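Long-range contacts in high affinity transport system protein p37 (Mycoplasma hyorhinis, PDB 3EKI), which binds thiamine diphosphate and serves as the extracytoplasmic lipoprotein component of a high-affinity transport system: residues G40-S45 against D94-K99; D116-D121 against V347-V352; L145-N150 against L379-Y384; T149-F154 against P208-N213. All blocks are in the same frame, centred on the assembly; numbering follows the deposited sequence.

Contact 1 (G40-S45 against D94-K99); sequences GQWDKS and DDVDFK. With CA (calcium ion), chain D.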
# COMPACT_ATOMS: atom_id res chain seq x y z
N GLY A 40 -22.61 21.02 -4.96
CA GLY A 40 -21.41 21.55 -4.35
C GLY A 40 -20.93 22.80 -5.08
O GLY A 40 -21.41 23.05 -6.19
N GLN A 41 -20.03 23.54 -4.46
CA GLN A 41 -19.50 24.78 -5.04
C GLN A 41 -18.28 24.55 -5.92
O GLN A 41 -17.36 23.82 -5.53
CB GLN A 41 -19.14 25.78 -3.95
CG GLN A 41 -20.19 25.83 -2.85
CD GLN A 41 -19.97 27.08 -2.01
OE1 GLN A 41 -19.45 26.97 -0.91
NE2 GLN A 41 -20.37 28.22 -2.55
N TRP A 42 -18.28 25.19 -7.09
CA TRP A 42 -17.08 25.22 -7.93
C TRP A 42 -15.98 25.93 -7.18
O TRP A 42 -16.13 27.02 -6.62
CB TRP A 42 -17.34 25.92 -9.26
CG TRP A 42 -16.21 25.80 -10.23
CD1 TRP A 42 -15.16 26.65 -10.41
CD2 TRP A 42 -16.07 24.72 -11.17
NE1 TRP A 42 -14.35 26.18 -11.40
CE2 TRP A 42 -14.88 24.99 -11.89
CE3 TRP A 42 -16.82 23.57 -11.46
CZ2 TRP A 42 -14.45 24.13 -12.89
CZ3 TRP A 42 -16.37 22.72 -12.47
CH2 TRP A 42 -15.19 23.00 -13.18
N ASP A 43 -14.78 25.36 -7.12
CA ASP A 43 -13.69 25.97 -6.39
C ASP A 43 -12.57 26.27 -7.36
O ASP A 43 -12.06 25.33 -7.98
CB ASP A 43 -13.23 25.01 -5.29
CG ASP A 43 -12.25 25.63 -4.32
OD1 ASP A 43 -11.83 26.78 -4.55
OD2 ASP A 43 -11.89 24.97 -3.31
N LYS A 44 -12.21 27.53 -7.53
CA LYS A 44 -11.21 27.89 -8.54
C LYS A 44 -9.79 27.60 -8.11
O LYS A 44 -8.84 27.81 -8.87
CB LYS A 44 -11.36 29.38 -8.91
CG LYS A 44 -10.97 30.28 -7.74
CD LYS A 44 -11.34 31.74 -7.99
CE LYS A 44 -10.85 32.62 -6.85
NZ LYS A 44 -11.80 33.74 -6.59
N SER A 45 -9.60 27.10 -6.90
CA SER A 45 -8.30 26.73 -6.36
C SER A 45 -8.43 25.32 -5.79
O SER A 45 -9.24 25.10 -4.88
CB SER A 45 -7.84 27.71 -5.29
OG SER A 45 -6.70 27.23 -4.58
N ASP A 94 -14.95 29.43 -13.49
CA ASP A 94 -13.59 29.92 -13.44
C ASP A 94 -12.61 28.75 -13.72
O ASP A 94 -12.80 27.61 -13.30
CB ASP A 94 -13.22 30.58 -12.13
CG ASP A 94 -13.96 31.86 -11.80
OD1 ASP A 94 -14.47 32.54 -12.72
OD2 ASP A 94 -14.02 32.18 -10.60
N ASP A 95 -11.56 29.11 -14.45
CA ASP A 95 -10.44 28.19 -14.60
C ASP A 95 -9.85 27.90 -13.23
O ASP A 95 -9.91 28.71 -12.31
CB ASP A 95 -9.37 28.77 -15.51
CG ASP A 95 -9.70 28.67 -16.99
OD1 ASP A 95 -10.70 28.08 -17.42
OD2 ASP A 95 -8.92 29.21 -17.81
N VAL A 96 -9.23 26.72 -13.08
CA VAL A 96 -8.77 26.22 -11.80
C VAL A 96 -7.25 26.15 -11.71
O VAL A 96 -6.60 25.69 -12.65
CB VAL A 96 -9.37 24.83 -11.55
CG1 VAL A 96 -8.95 24.30 -10.19
CG2 VAL A 96 -10.89 24.94 -11.63
N ASP A 97 -6.73 26.60 -10.59
CA ASP A 97 -5.32 26.46 -10.21
C ASP A 97 -5.14 25.26 -9.29
O ASP A 97 -6.01 24.97 -8.47
CB ASP A 97 -4.81 27.68 -9.45
CG ASP A 97 -3.32 27.59 -9.18
OD1 ASP A 97 -2.61 27.12 -10.09
OD2 ASP A 97 -2.87 27.97 -8.08
N PHE A 98 -4.02 24.55 -9.41
CA PHE A 98 -3.77 23.39 -8.56
C PHE A 98 -2.48 23.55 -7.75
O PHE A 98 -1.47 23.97 -8.30
CB PHE A 98 -3.68 22.13 -9.41
CG PHE A 98 -5.03 21.75 -10.02
CD1 PHE A 98 -5.44 22.32 -11.21
CD2 PHE A 98 -5.85 20.82 -9.37
CE1 PHE A 98 -6.67 21.99 -11.76
CE2 PHE A 98 -7.05 20.48 -9.93
CZ PHE A 98 -7.46 21.04 -11.13
N LYS A 99 -2.61 23.19 -6.48
CA LYS A 99 -1.56 23.39 -5.48
C LYS A 99 -1.44 22.10 -4.66
O LYS A 99 -2.33 21.28 -4.77
CB LYS A 99 -1.85 24.58 -4.56
CG LYS A 99 -2.11 25.89 -5.29
CD LYS A 99 -2.26 27.01 -4.26
CE LYS A 99 -3.55 27.78 -4.45
NZ LYS A 99 -3.86 28.60 -3.24
CA CA D . -9.62 24.83 -2.54
O HOH W 1 -9.85 27.35 -2.43
O HOH W 2 -7.13 25.62 -2.65

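Contact 2 (D116-D121 against V347-V352); sequences DNPELD and VFRKSV. With CA (calcium ion), chain D.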
# COMPACT_ATOMS: atom_id res chain seq x y z
N ASP A 116 -14.22 20.10 5.63
CA ASP A 116 -14.75 20.64 4.38
C ASP A 116 -14.34 22.11 4.24
O ASP A 116 -15.15 22.98 3.92
CB ASP A 116 -16.26 20.47 4.27
CG ASP A 116 -16.79 20.36 2.85
OD1 ASP A 116 -16.02 20.57 1.90
OD2 ASP A 116 -17.99 20.05 2.64
N ASN A 117 -13.07 22.37 4.45
CA ASN A 117 -12.43 23.67 4.36
C ASN A 117 -11.77 23.78 3.00
O ASN A 117 -10.99 22.87 2.67
CB ASN A 117 -11.42 23.85 5.48
CG ASN A 117 -10.76 25.20 5.57
OD1 ASN A 117 -10.20 25.74 4.62
ND2 ASN A 117 -10.80 25.82 6.75
N PRO A 118 -12.05 24.78 2.19
CA PRO A 118 -11.44 24.87 0.86
C PRO A 118 -9.93 24.97 0.82
O PRO A 118 -9.34 24.90 -0.27
CB PRO A 118 -12.04 26.16 0.27
CG PRO A 118 -13.29 26.39 1.06
CD PRO A 118 -13.01 25.89 2.45
N GLU A 119 -9.21 25.10 1.93
CA GLU A 119 -7.76 25.08 1.91
C GLU A 119 -7.21 23.68 1.63
O GLU A 119 -6.03 23.58 1.28
CB GLU A 119 -7.15 25.58 3.23
CG GLU A 119 -6.94 24.54 4.30
CD GLU A 119 -7.10 25.12 5.69
OE1 GLU A 119 -6.69 26.29 5.90
OE2 GLU A 119 -7.62 24.39 6.56
N LEU A 120 -8.03 22.64 1.77
CA LEU A 120 -7.61 21.27 1.47
C LEU A 120 -8.79 20.53 0.84
O LEU A 120 -9.81 20.26 1.48
CB LEU A 120 -7.13 20.52 2.72
CG LEU A 120 -6.81 19.04 2.49
CD1 LEU A 120 -5.62 18.89 1.56
CD2 LEU A 120 -6.57 18.37 3.83
N ASP A 121 -8.65 20.23 -0.44
CA ASP A 121 -9.77 19.72 -1.23
C ASP A 121 -9.73 18.23 -1.54
O ASP A 121 -10.79 17.63 -1.79
CB ASP A 121 -9.79 20.49 -2.56
CG ASP A 121 -9.83 22.00 -2.38
OD1 ASP A 121 -8.83 22.70 -2.65
OD2 ASP A 121 -10.85 22.50 -1.85
N VAL A 347 -9.96 10.86 -2.36
CA VAL A 347 -11.14 11.31 -1.65
C VAL A 347 -11.19 12.82 -1.60
O VAL A 347 -10.19 13.50 -1.38
CB VAL A 347 -11.13 10.65 -0.26
CG1 VAL A 347 -9.89 11.01 0.54
CG2 VAL A 347 -12.39 11.04 0.47
N PHE A 348 -12.39 13.37 -1.82
CA PHE A 348 -12.66 14.78 -1.79
C PHE A 348 -13.36 15.25 -0.53
O PHE A 348 -14.13 14.47 0.03
CB PHE A 348 -13.63 15.20 -2.93
CG PHE A 348 -12.97 15.23 -4.29
CD1 PHE A 348 -12.23 16.34 -4.67
CD2 PHE A 348 -13.14 14.17 -5.16
CE1 PHE A 348 -11.64 16.36 -5.92
CE2 PHE A 348 -12.53 14.18 -6.40
CZ PHE A 348 -11.77 15.27 -6.75
N ARG A 349 -13.10 16.48 -0.12
CA ARG A 349 -14.03 17.14 0.81
C ARG A 349 -15.39 17.22 0.11
O ARG A 349 -15.52 17.27 -1.11
CB ARG A 349 -13.52 18.47 1.32
CG ARG A 349 -13.39 19.53 0.24
CD ARG A 349 -13.00 20.91 0.76
NE ARG A 349 -13.00 21.89 -0.33
CZ ARG A 349 -13.99 22.63 -0.76
NH1 ARG A 349 -15.19 22.55 -0.20
NH2 ARG A 349 -13.79 23.48 -1.77
N LYS A 350 -16.45 17.16 0.91
CA LYS A 350 -17.78 16.89 0.42
C LYS A 350 -18.32 17.98 -0.50
O LYS A 350 -19.06 17.66 -1.44
CB LYS A 350 -18.75 16.72 1.60
CG LYS A 350 -19.93 15.81 1.32
CD LYS A 350 -20.86 15.85 2.53
CE LYS A 350 -21.71 14.61 2.65
NZ LYS A 350 -21.86 14.21 4.08
N SER A 351 -17.96 19.22 -0.22
CA SER A 351 -18.57 20.32 -0.97
C SER A 351 -17.86 20.71 -2.25
O SER A 351 -18.26 21.68 -2.90
CB SER A 351 -18.71 21.56 -0.05
OG SER A 351 -19.63 21.25 1.00
N VAL A 352 -16.84 19.99 -2.71
CA VAL A 352 -16.32 20.29 -4.04
C VAL A 352 -17.35 19.92 -5.08
O VAL A 352 -17.94 18.83 -5.05
CB VAL A 352 -15.02 19.50 -4.35
CG1 VAL A 352 -14.68 19.67 -5.82
CG2 VAL A 352 -13.91 19.95 -3.43
CA CA D . -9.62 24.83 -2.54
O HOH W 2 -7.13 25.62 -2.65
O HOH W 1 -9.85 27.35 -2.43

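Contact 3 (L145-N150 against L379-Y384); sequences LETTTN and LGYNGY. With TPP (thiamine diphosphate), chain B.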
# COMPACT_ATOMS: atom_id res chain seq x y z
N LEU A 145 -11.63 8.42 -6.69
CA LEU A 145 -10.58 7.91 -7.55
C LEU A 145 -10.05 6.61 -6.99
O LEU A 145 -9.79 6.56 -5.78
CB LEU A 145 -9.47 8.97 -7.59
CG LEU A 145 -8.20 8.69 -8.40
CD1 LEU A 145 -8.44 9.01 -9.88
CD2 LEU A 145 -6.99 9.49 -7.94
N GLU A 146 -9.89 5.59 -7.82
CA GLU A 146 -9.22 4.37 -7.38
C GLU A 146 -7.86 4.31 -8.08
O GLU A 146 -7.86 4.35 -9.31
CB GLU A 146 -10.03 3.13 -7.73
CG GLU A 146 -9.39 1.85 -7.22
CD GLU A 146 -10.23 0.60 -7.39
OE1 GLU A 146 -11.32 0.65 -7.98
OE2 GLU A 146 -9.75 -0.47 -6.93
N THR A 147 -6.76 4.23 -7.34
CA THR A 147 -5.47 4.01 -8.00
C THR A 147 -5.29 2.52 -8.32
O THR A 147 -5.94 1.67 -7.72
CB THR A 147 -4.30 4.54 -7.16
OG1 THR A 147 -4.16 3.68 -6.02
CG2 THR A 147 -4.52 5.94 -6.63
N THR A 148 -4.42 2.23 -9.27
CA THR A 148 -4.00 0.86 -9.60
C THR A 148 -2.48 0.86 -9.65
O THR A 148 -1.82 1.89 -9.79
CB THR A 148 -4.58 0.34 -10.92
OG1 THR A 148 -4.07 1.14 -12.01
CG2 THR A 148 -6.09 0.42 -10.97
N THR A 149 -1.87 -0.32 -9.51
CA THR A 149 -0.41 -0.43 -9.52
C THR A 149 0.03 -1.49 -10.52
O THR A 149 -0.74 -2.43 -10.76
CB THR A 149 0.05 -0.71 -8.08
OG1 THR A 149 1.47 -0.56 -7.95
CG2 THR A 149 -0.27 -2.12 -7.62
N ASN A 150 1.22 -1.38 -11.08
CA ASN A 150 1.82 -2.42 -11.90
C ASN A 150 1.78 -3.74 -11.11
O ASN A 150 2.23 -3.73 -9.97
CB ASN A 150 3.25 -2.08 -12.30
CG ASN A 150 3.38 -0.93 -13.28
OD1 ASN A 150 2.42 -0.62 -14.00
ND2 ASN A 150 4.56 -0.34 -13.33
N LEU A 379 4.82 6.65 -5.94
CA LEU A 379 4.06 6.10 -4.85
C LEU A 379 3.49 4.73 -5.18
O LEU A 379 2.81 4.10 -4.37
CB LEU A 379 2.90 7.05 -4.48
CG LEU A 379 3.25 8.22 -3.56
CD1 LEU A 379 4.24 9.18 -4.19
CD2 LEU A 379 1.97 8.97 -3.20
N GLY A 380 3.72 4.24 -6.40
CA GLY A 380 3.13 2.98 -6.80
C GLY A 380 1.85 3.13 -7.59
O GLY A 380 1.16 2.17 -7.92
N TYR A 381 1.46 4.38 -7.92
CA TYR A 381 0.22 4.59 -8.65
C TYR A 381 0.52 4.65 -10.15
O TYR A 381 0.97 5.69 -10.64
CB TYR A 381 -0.51 5.87 -8.22
CG TYR A 381 -0.68 6.09 -6.75
CD1 TYR A 381 -0.81 5.02 -5.86
CD2 TYR A 381 -0.70 7.37 -6.20
CE1 TYR A 381 -0.97 5.23 -4.50
CE2 TYR A 381 -0.85 7.55 -4.84
CZ TYR A 381 -0.99 6.49 -3.98
OH TYR A 381 -1.13 6.75 -2.63
N ASN A 382 0.30 3.54 -10.82
CA ASN A 382 0.61 3.37 -12.23
C ASN A 382 -0.62 3.47 -13.10
O ASN A 382 -0.55 3.34 -14.32
CB ASN A 382 1.31 2.02 -12.46
CG ASN A 382 2.59 1.95 -11.65
OD1 ASN A 382 2.71 1.09 -10.77
ND2 ASN A 382 3.53 2.83 -11.97
N GLY A 383 -1.78 3.69 -12.52
CA GLY A 383 -3.02 3.83 -13.27
C GLY A 383 -4.09 4.34 -12.30
O GLY A 383 -3.95 4.40 -11.08
N TYR A 384 -5.20 4.75 -12.88
CA TYR A 384 -6.34 5.28 -12.16
C TYR A 384 -7.66 4.86 -12.79
O TYR A 384 -7.72 4.69 -14.02
CB TYR A 384 -6.29 6.81 -12.14
CG TYR A 384 -5.04 7.41 -11.56
CD1 TYR A 384 -4.03 7.86 -12.40
CD2 TYR A 384 -4.81 7.53 -10.19
CE1 TYR A 384 -2.88 8.41 -11.89
CE2 TYR A 384 -3.66 8.08 -9.67
CZ TYR A 384 -2.68 8.52 -10.53
OH TYR A 384 -1.53 9.06 -10.03
N1' TPP B . 5.59 1.18 -4.81
C2' TPP B . 6.39 2.26 -4.68
CM2 TPP B . 7.22 2.71 -5.89
N3' TPP B . 6.46 2.93 -3.51
C4' TPP B . 5.64 2.57 -2.49
N4' TPP B . 5.66 3.30 -1.37
C5' TPP B . 4.84 1.42 -2.59
C6' TPP B . 4.85 0.74 -3.80
C7' TPP B . 3.94 0.87 -1.47
N3 TPP B . 2.57 1.41 -1.42
C2 TPP B . 2.21 2.63 -1.81
S1 TPP B . 0.48 2.82 -1.61
C5 TPP B . 0.31 1.20 -0.96
C4 TPP B . 1.58 0.66 -0.84
CM4 TPP B . 1.79 -0.83 -0.52
C6 TPP B . -1.01 0.61 -0.44
C7 TPP B . -1.36 1.20 0.93
O7 TPP B . -0.35 0.80 1.88
PA TPP B . -0.02 1.57 3.23
O1A TPP B . 1.27 1.05 3.76
O2A TPP B . -0.07 3.05 3.02
O3A TPP B . -1.22 1.31 4.22
PB TPP B . -1.38 0.07 5.23
O1B TPP B . -1.47 -1.21 4.46
O2B TPP B . -2.72 0.39 6.00
O3B TPP B . -0.21 0.09 6.31

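Contact 4 (T149-F154 against P208-N213); sequences TNSFVF and PTVQAN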
# COMPACT_ATOMS: atom_id res chain seq x y z
N THR A 149 -1.87 -0.32 -9.51
CA THR A 149 -0.41 -0.43 -9.52
C THR A 149 0.03 -1.49 -10.52
O THR A 149 -0.74 -2.43 -10.76
CB THR A 149 0.05 -0.71 -8.08
OG1 THR A 149 1.47 -0.56 -7.95
CG2 THR A 149 -0.27 -2.12 -7.62
N ASN A 150 1.22 -1.38 -11.08
CA ASN A 150 1.82 -2.42 -11.90
C ASN A 150 1.78 -3.74 -11.11
O ASN A 150 2.23 -3.73 -9.97
CB ASN A 150 3.25 -2.08 -12.30
CG ASN A 150 3.38 -0.93 -13.28
OD1 ASN A 150 2.42 -0.62 -14.00
ND2 ASN A 150 4.56 -0.34 -13.33
N SER A 151 1.24 -4.79 -11.71
CA SER A 151 1.20 -6.11 -11.07
C SER A 151 2.61 -6.63 -10.84
O SER A 151 3.53 -6.36 -11.59
CB SER A 151 0.39 -7.09 -11.93
OG SER A 151 1.14 -7.48 -13.07
N PHE A 152 2.81 -7.38 -9.75
CA PHE A 152 4.02 -8.16 -9.60
C PHE A 152 3.96 -9.38 -10.52
O PHE A 152 2.89 -9.96 -10.76
CB PHE A 152 4.12 -8.60 -8.15
CG PHE A 152 4.46 -7.58 -7.09
CD1 PHE A 152 5.60 -6.80 -7.12
CD2 PHE A 152 3.58 -7.41 -6.03
CE1 PHE A 152 5.87 -5.90 -6.10
CE2 PHE A 152 3.85 -6.53 -5.00
CZ PHE A 152 4.99 -5.77 -5.04
N VAL A 153 5.12 -9.79 -11.02
CA VAL A 153 5.14 -10.98 -11.86
C VAL A 153 4.61 -12.22 -11.14
O VAL A 153 4.14 -13.09 -11.86
CB VAL A 153 6.54 -11.26 -12.39
CG1 VAL A 153 6.88 -10.12 -13.36
CG2 VAL A 153 7.56 -11.36 -11.29
N PHE A 154 4.67 -12.23 -9.83
CA PHE A 154 4.20 -13.36 -9.00
C PHE A 154 2.79 -13.20 -8.46
O PHE A 154 2.28 -14.05 -7.70
CB PHE A 154 5.23 -13.57 -7.88
CG PHE A 154 5.55 -12.34 -7.05
CD1 PHE A 154 6.71 -11.63 -7.23
CD2 PHE A 154 4.66 -11.87 -6.08
CE1 PHE A 154 7.04 -10.48 -6.54
CE2 PHE A 154 4.98 -10.73 -5.36
CZ PHE A 154 6.15 -10.04 -5.57
N PRO A 208 4.17 -4.54 -16.05
CA PRO A 208 3.42 -3.29 -16.24
C PRO A 208 2.22 -3.42 -17.17
O PRO A 208 1.36 -2.53 -17.20
CB PRO A 208 4.45 -2.35 -16.88
CG PRO A 208 5.46 -3.25 -17.53
CD PRO A 208 5.54 -4.42 -16.58
N THR A 209 2.13 -4.51 -17.94
CA THR A 209 1.03 -4.56 -18.90
C THR A 209 -0.25 -5.00 -18.22
O THR A 209 -1.33 -4.97 -18.81
CB THR A 209 1.33 -5.50 -20.08
OG1 THR A 209 1.44 -6.86 -19.64
CG2 THR A 209 2.68 -5.16 -20.71
N VAL A 210 -0.12 -5.40 -16.96
CA VAL A 210 -1.29 -5.78 -16.19
C VAL A 210 -1.38 -4.89 -14.94
O VAL A 210 -0.50 -4.93 -14.09
CB VAL A 210 -1.28 -7.25 -15.75
CG1 VAL A 210 -2.47 -7.54 -14.84
CG2 VAL A 210 -1.32 -8.16 -16.96
N GLN A 211 -2.46 -4.12 -14.85
CA GLN A 211 -2.70 -3.32 -13.67
C GLN A 211 -3.43 -4.13 -12.61
O GLN A 211 -4.44 -4.78 -12.89
CB GLN A 211 -3.51 -2.07 -13.99
CG GLN A 211 -2.71 -1.07 -14.84
CD GLN A 211 -1.53 -0.51 -14.10
OE1 GLN A 211 -1.68 0.16 -13.07
NE2 GLN A 211 -0.32 -0.76 -14.58
N ALA A 212 -2.90 -4.05 -11.40
CA ALA A 212 -3.54 -4.64 -10.24
C ALA A 212 -4.30 -3.56 -9.47
O ALA A 212 -3.72 -2.57 -9.04
CB ALA A 212 -2.49 -5.30 -9.37
N ASN A 213 -5.59 -3.80 -9.31
CA ASN A 213 -6.47 -2.98 -8.49
C ASN A 213 -6.55 -3.51 -7.06
O ASN A 213 -7.59 -3.50 -6.41
CB ASN A 213 -7.84 -2.91 -9.15
CG ASN A 213 -8.51 -4.26 -9.23
OD1 ASN A 213 -7.84 -5.30 -9.17
ND2 ASN A 213 -9.82 -4.19 -9.37

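Contact 1 (G40-S45 against D94-K99)
Trp42 brings the NE1 corner of its indole to the backbone of Asp94, where NE1 donates to Asp94 O at 2.8 Å. The bond is bent, 140° at the hydrogen, and the oxygen stands 25° out of the ring plane, although the donor meets that carbonyl in its plane, on a lone pair. CB of Trp42 points toward 94-99, and CG is anti to the backbone N (chi1 -171°). Val96 crosses the indole at a slant: its CG2 is 3.7 Å from Trp42 NE1, while CG1 turns to the carbonyl of Lys44. Lys44 and Asp94 lie side by side and point the same way, touching at Lys44 CD and Asp94 OD2 (3.8 Å); their charged atoms stay farther apart, so any attraction is probably loose.

Lys44 O takes a nearly straight bond from Asp97 N at 3.0 Å and a CA-H contact from Val96. Ser45 and Asp97 thereby form a parallel bridge opening the sheet of strands 45-51 and 97-103; helix 64-85 lies between them in sequence and packs Phe80 on Val96, giving a beta-alpha-beta crossover.

Asp43 turns away from this pairing, to a calcium ion. Its OD2 binds the metal at 2.4 Å and also accepts from Arg349, while OD1, approached from above the carboxylate plane by Ser45 N, closes an Asx turn. Ser45 O is a second ligand, also 2.4 Å from the calcium ion, and Pro118, Asp121 and two waters complete the site. Ser45 OG, hydrogen-bonded to one of those waters, lies 3.2 Å from Lys99 CE.

Contact 2 (D116-D121 against V347-V352)
Arg349 reaches across to lie between Asp116 and Asp121. The approach begins at the backbone, where Arg349 N donates to Asp121 O at 3.1 Å. CB already touches the acid, 3.3 Å from Asp116 OD1. CG stands between the backbone N and the carbonyl carbon (chi1 65°), also against that oxygen, and from there the chain is extended as far as NE. CD lies between Asp116 OD1 and Leu120 O, 3.2 and 3.3 Å away. NE then gives an almost straight bond to Asp121 OD2, 2.7 Å away, lying in the guanidinium plane and using the anti lone pair of the oxygen. At the tip the two terminal nitrogens diverge. NH1 makes a salt bridge to Asp116 OD1 at 3.0 Å, with the two planes 50° apart; NH2 adds a weak bond to Asp121 OD2 and a stronger partner in Asp43 OD2. Pro118 CA lies over one face of the guanidinium and Val352 CG2 over the other.

Asp116 has further donors in Ser351, within the type I turn of 349-352. Ser351 N donates to OD1, which thus accepts from two groups, and Ser351 OG donates to OD2 at 2.6 Å. Asp121 binds a calcium ion through both oxygens, joined there by Pro118 O, so Arg349 is a second-shell group whose charge probably offsets the clustered carboxylates.

Asp116 follows helix 106-115 and Asp121 precedes strand 122-125, which pairs antiparallel with strand 345-349; Phe348 touches Ala144 of strand 141-152 and Gln357 and Ile360 of helix 354-369.

Contact 3 (L145-N150 against L379-Y384)
Thr148 pairs with Gly383 in antiparallel fashion, Thr148 N donating to Gly383 O at 2.9 Å, but Thr148 O is shared by Asn382 N at 2.9 Å and, weakly, by Gly383 N, the mark of a classic beta bulge. Thr147 sets its CG2 over the face of Tyr381, 3.9 Å from the ring centroid and 14° off the normal, a CH-pi contact; Leu379 CB covers the opposite face. The hydroxyls of both Thr147 and Tyr381 are held by Asp344. The same methyl slants against Tyr384, whose CD2 meets Leu145 CD2 at 3.7 Å and whose OH bonds to Asp373.

Beyond the bulge the contacts become polar. Thr149 OG1, anti to the backbone N (chi1 -168°), donates to a lone pair of Gly380 O at 2.7 Å. Asn382 OD1 receives an almost straight bond from Asn150 N at 2.9 Å, and the two amides stack with planes only 5° apart, Asn150 CG lying 3.4 Å from Asn382 CG. Gln211 takes up Asn150 OD1.

These bonds hold the loop 379-382, whose Leu379 and Gly380 line the thiamine diphosphate pocket. Leu379 O approaches C2 of the thiazolium, and Gly380, at positive phi, brings CA against N1' of the pyrimidine, where a side chain would clash. Such a loop, leading into a sheet strand, is consistent with the cleft of the periplasmic-binding-protein clan.

Contact 4 (T149-F154 against P208-N213)
Pro208 opens the second segment by resting against Asn150: its CA is 3.6 Å from Asn150 OD1, and the proline ring crosses the amide at a slant. The chain turns a corner over 208-210, bringing Val210 back alongside Ser151. Val210 O accepts from Ser151 N at 3.0 Å, with the donor nearly along the C=O axis. Val210 CB in turn packs on Ser151 OG at 3.6 Å, a hydroxyl that bonds to Asp207 O just before the corner.

Gln211 starts away from 149-154 at CB, but its chain bends at chi2 (-65°) and its amide returns to the first segment. NE2 donates to Asn150 OD1 at 2.8 Å. The bond lies in the carbonyl plane of the asparagine and close to the amide plane of the glutamine, yet the two amides are turned 81° from one another. The other end, OE1, accepts from Thr148 OG1, so both ends of this amide are tied to strand 141-152. Its orientation, NH2 toward Asn150 and oxygen toward Thr148, follows from these partners.

Ala212 completes the pairing as a hydrogen-bonded antiparallel pair with Thr149. Ala212 N reaches Thr149 O at 2.8 Å, and Thr149 N returns a nearly straight bond to Ala212 O at 3.0 Å. The small CB of Ala212 lies 3.6 Å from Thr149 O.

Strand 141-152 thus pairs antiparallel with 206-207 before the corner at 208-210 and with 211-212 after it. One long strand takes two short partners joined by a corner, within the antiparallel sheet and near the ligand: the side chain of Thr149 is about 5 Å from thiamine diphosphate.

In the fold
From the N terminus, contact 1 closes first, bringing 94-99 back to 40-45 around helix 64-85. Contact 2 opens only afterwards, at 116-121, and closes more than 200 residues later at 347-352; the two meet at one calcium ion, with Asp43 OD2 2.9 Å from Arg349 NH2. Contacts 3 and 4 both start on strand 141-152 and share Thr149 and Asn150. Contact 4 closes early, at 208-213, and falls wholly within the span of contact 2, whereas contact 3 closes after contact 2, at 379-384, so contacts 2 and 3 cross. Contacts 2, 3 and 4 all reach one antiparallel sheet, which links the calcium site shared by contacts 1 and 2 to the thiamine diphosphate cleft.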